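Protein HTP-2 (PDB 4TZM) is a meiotic HORMA domain protein of the nematode chromosome axis that binds a closure motif peptide of its partner HTP-3. Local coordinates at residues S39-F50 against A90-K101. Sequence-based numbering, arbitrary orientation.
Sequences SNFMIRAIYVVF and AQLLRAAGDATK
Ile43 sits as a knob in the hole made by Arg94, Gly97, Asp98 and Lys101, and its branches divide that hole between them. CB leaves its helix to one side of the neighbour; from it CG2, anti to the backbone N, turns to the Arg94 side chain and lies 3.6 Å from Arg94 CD. CG1 passes over the Gly97 carbonyl, 3.2 Å from Gly97 O, and CD1 carries on to Asp98 OD1 and the aliphatic end of Lys101. Glycine suits position 97 because a CB there would press on Ile43 CG2; without one, the CA atoms of Ile43 and Gly97 come within 4.3 Å. Ile46 also packs on this glycine, its CD1 resting 3.7 Å from Gly97 CA. Segments 39-50 and 90-101, parts of helices 35-56 and 84-102 of the HORMA domain, run nearly antiparallel, their axes at 155°, and strand 123-133 takes up Ile46 and Phe50 through Met127, and Thr100 through Tyr131. Around Leu93 the side chains meet through carbon alone: its CD2 touches Ile46 CG2 while CD1 reaches Phe50 CB, and Ala90 CB is small enough to stand at the edge of the Tyr47 ring, whose hydroxyl bonds to Leu79 O. A water bridges Ile43 O and, more weakly, Leu93 O. At the other end Ser39 OG donates to Thr100 OG1 (3.1 Å), which in turn donates to Gly97 O at 2.8 Å, in the carbonyl plane; chi1 of 66° folds the hydroxyl back over its own helix to make this bond. A valine at Thr100 would probably leave Ser39 OG without its acceptor and Gly97 O with one donor fewer. On the outer flank the extended Lys101 chain passes Ser39 and offers NZ weakly to Asn40 OD1.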
# COMPACT_ATOMS: atom_id res chain seq x y z
N SER A 39 -6.60 -11.25 -0.28
CA SER A 39 -5.93 -10.70 0.89
C SER A 39 -4.41 -10.84 0.74
O SER A 39 -3.65 -9.95 1.12
CB SER A 39 -6.41 -11.42 2.15
OG SER A 39 -5.98 -10.74 3.31
N ASN A 40 -3.98 -11.97 0.19
CA ASN A 40 -2.56 -12.17 -0.10
C ASN A 40 -2.08 -11.14 -1.11
O ASN A 40 -0.92 -10.72 -1.07
CB ASN A 40 -2.30 -13.58 -0.63
CG ASN A 40 -2.35 -14.62 0.46
OD1 ASN A 40 -2.08 -14.32 1.62
ND2 ASN A 40 -2.71 -15.85 0.11
N PHE A 41 -2.97 -10.73 -2.00
CA PHE A 41 -2.58 -9.72 -2.97
C PHE A 41 -2.33 -8.37 -2.30
O PHE A 41 -1.38 -7.68 -2.64
CB PHE A 41 -3.63 -9.57 -4.08
CG PHE A 41 -3.33 -8.42 -4.98
CD1 PHE A 41 -2.42 -8.56 -6.01
CD2 PHE A 41 -3.91 -7.18 -4.77
CE1 PHE A 41 -2.11 -7.49 -6.83
CE2 PHE A 41 -3.61 -6.11 -5.58
CZ PHE A 41 -2.71 -6.27 -6.61
N MET A 42 -3.19 -7.98 -1.35
CA MET A 42 -3.03 -6.69 -0.68
C MET A 42 -1.72 -6.64 0.10
O MET A 42 -1.06 -5.60 0.16
CB MET A 42 -4.21 -6.42 0.26
CG MET A 42 -5.55 -6.18 -0.43
SD MET A 42 -5.46 -4.90 -1.71
CE MET A 42 -7.12 -4.27 -1.67
N ILE A 43 -1.35 -7.77 0.70
CA ILE A 43 -0.09 -7.89 1.42
C ILE A 43 1.10 -7.61 0.49
O ILE A 43 2.00 -6.84 0.85
CB ILE A 43 0.06 -9.30 2.04
CG1 ILE A 43 -1.10 -9.58 2.99
CG2 ILE A 43 1.39 -9.44 2.76
CD1 ILE A 43 -1.00 -10.89 3.73
N ARG A 44 1.08 -8.21 -0.69
CA ARG A 44 2.13 -7.98 -1.68
C ARG A 44 2.07 -6.55 -2.21
O ARG A 44 3.11 -5.95 -2.48
CB ARG A 44 2.02 -8.98 -2.83
CG ARG A 44 1.95 -10.45 -2.40
CD ARG A 44 3.13 -10.88 -1.54
NE ARG A 44 4.38 -10.97 -2.29
CZ ARG A 44 5.49 -10.31 -1.98
NH1 ARG A 44 5.51 -9.51 -0.92
NH2 ARG A 44 6.59 -10.45 -2.72
N ALA A 45 0.87 -6.01 -2.34
CA ALA A 45 0.69 -4.63 -2.81
C ALA A 45 1.27 -3.61 -1.84
O ALA A 45 1.92 -2.65 -2.26
CB ALA A 45 -0.79 -4.34 -3.05
N ILE A 46 1.04 -3.81 -0.55
CA ILE A 46 1.61 -2.94 0.48
C ILE A 46 3.13 -2.96 0.39
O ILE A 46 3.78 -1.91 0.43
CB ILE A 46 1.17 -3.36 1.90
CG1 ILE A 46 -0.34 -3.20 2.06
CG2 ILE A 46 1.89 -2.53 2.95
CD1 ILE A 46 -0.88 -3.75 3.38
N TYR A 47 3.69 -4.15 0.26
CA TYR A 47 5.14 -4.33 0.19
C TYR A 47 5.74 -3.64 -1.03
O TYR A 47 6.79 -3.00 -0.94
CB TYR A 47 5.48 -5.83 0.18
CG TYR A 47 6.92 -6.16 -0.17
CD1 TYR A 47 7.93 -6.09 0.78
CD2 TYR A 47 7.25 -6.58 -1.45
CE1 TYR A 47 9.25 -6.40 0.45
CE2 TYR A 47 8.56 -6.89 -1.79
CZ TYR A 47 9.55 -6.81 -0.83
OH TYR A 47 10.85 -7.12 -1.17
N VAL A 48 5.08 -3.77 -2.17
CA VAL A 48 5.62 -3.25 -3.42
C VAL A 48 5.48 -1.74 -3.50
O VAL A 48 6.44 -1.04 -3.82
CB VAL A 48 4.94 -3.89 -4.64
CG1 VAL A 48 5.34 -3.17 -5.92
CG2 VAL A 48 5.29 -5.37 -4.72
N VAL A 49 4.29 -1.22 -3.20
CA VAL A 49 4.05 0.21 -3.34
C VAL A 49 4.87 1.01 -2.33
O VAL A 49 5.51 1.99 -2.70
CB VAL A 49 2.55 0.54 -3.19
CG1 VAL A 49 2.33 2.04 -3.30
CG2 VAL A 49 1.76 -0.18 -4.26
N PHE A 50 4.88 0.59 -1.07
CA PHE A 50 5.64 1.33 -0.06
C PHE A 50 7.14 1.20 -0.24
O PHE A 50 7.89 2.10 0.16
CB PHE A 50 5.23 0.88 1.35
CG PHE A 50 3.96 1.51 1.81
CD1 PHE A 50 3.89 2.88 1.99
CD2 PHE A 50 2.83 0.75 2.04
CE1 PHE A 50 2.72 3.49 2.40
CE2 PHE A 50 1.65 1.35 2.46
CZ PHE A 50 1.60 2.72 2.64
N ALA A 90 10.40 -4.51 5.96
CA ALA A 90 9.51 -5.40 5.22
C ALA A 90 8.59 -6.17 6.16
O ALA A 90 7.43 -6.42 5.84
CB ALA A 90 10.32 -6.37 4.36
N GLN A 91 9.11 -6.54 7.33
CA GLN A 91 8.31 -7.26 8.32
C GLN A 91 7.22 -6.38 8.90
O GLN A 91 6.11 -6.85 9.14
CB GLN A 91 9.21 -7.83 9.42
CG GLN A 91 9.88 -9.13 9.01
CD GLN A 91 10.40 -9.92 10.20
OE1 GLN A 91 10.09 -9.61 11.35
NE2 GLN A 91 11.20 -10.95 9.92
N LEU A 92 7.55 -5.11 9.12
CA LEU A 92 6.54 -4.11 9.44
C LEU A 92 5.40 -4.18 8.44
O LEU A 92 4.23 -4.30 8.82
CB LEU A 92 7.14 -2.70 9.43
CG LEU A 92 8.10 -2.33 10.55
CD1 LEU A 92 8.65 -0.94 10.30
CD2 LEU A 92 7.37 -2.38 11.88
N LEU A 93 5.75 -4.13 7.16
CA LEU A 93 4.77 -4.10 6.09
C LEU A 93 4.00 -5.41 6.01
O LEU A 93 2.82 -5.42 5.67
CB LEU A 93 5.45 -3.80 4.75
CG LEU A 93 6.21 -2.48 4.74
CD1 LEU A 93 6.91 -2.27 3.40
CD2 LEU A 93 5.26 -1.33 5.04
N ARG A 94 4.67 -6.52 6.33
CA ARG A 94 4.03 -7.83 6.28
C ARG A 94 3.03 -7.97 7.42
O ARG A 94 1.95 -8.54 7.25
CB ARG A 94 5.08 -8.95 6.35
CG ARG A 94 4.48 -10.35 6.39
CD ARG A 94 3.83 -10.72 5.06
NE ARG A 94 3.14 -12.01 5.12
CZ ARG A 94 3.75 -13.18 4.99
NH1 ARG A 94 5.06 -13.24 4.80
NH2 ARG A 94 3.04 -14.31 5.05
N ALA A 95 3.40 -7.45 8.59
CA ALA A 95 2.52 -7.48 9.75
C ALA A 95 1.24 -6.71 9.48
O ALA A 95 0.15 -7.17 9.82
CB ALA A 95 3.23 -6.91 10.98
N ALA A 96 1.37 -5.53 8.89
CA ALA A 96 0.22 -4.69 8.58
C ALA A 96 -0.65 -5.36 7.52
O ALA A 96 -1.88 -5.36 7.62
CB ALA A 96 0.67 -3.32 8.11
N GLY A 97 0.01 -5.94 6.52
CA GLY A 97 -0.68 -6.72 5.51
C GLY A 97 -1.42 -7.92 6.06
O GLY A 97 -2.51 -8.25 5.59
N ASP A 98 -0.84 -8.60 7.05
CA ASP A 98 -1.49 -9.78 7.62
C ASP A 98 -2.79 -9.40 8.31
O ASP A 98 -3.70 -10.21 8.43
CB ASP A 98 -0.56 -10.49 8.61
CG ASP A 98 0.47 -11.36 7.92
OD1 ASP A 98 0.21 -11.83 6.79
OD2 ASP A 98 1.55 -11.59 8.50
N ALA A 99 -2.88 -8.15 8.75
CA ALA A 99 -4.08 -7.65 9.41
C ALA A 99 -5.26 -7.46 8.45
O ALA A 99 -6.38 -7.26 8.90
CB ALA A 99 -3.77 -6.35 10.14
N THR A 100 -5.02 -7.52 7.14
CA THR A 100 -6.15 -7.43 6.21
C THR A 100 -6.87 -8.77 6.11
O THR A 100 -8.03 -8.82 5.70
CB THR A 100 -5.72 -6.98 4.78
OG1 THR A 100 -4.90 -7.98 4.17
CG2 THR A 100 -4.98 -5.66 4.81
N LYS A 101 -6.20 -9.85 6.49
CA LYS A 101 -6.84 -11.17 6.51
C LYS A 101 -7.89 -11.21 7.61
O LYS A 101 -9.01 -11.68 7.40
CB LYS A 101 -5.81 -12.27 6.72
CG LYS A 101 -4.82 -12.38 5.58
CD LYS A 101 -3.92 -13.58 5.72
CE LYS A 101 -3.16 -13.78 4.43
NZ LYS A 101 -2.04 -14.75 4.60
O HOH W 1 3.44 -6.62 3.18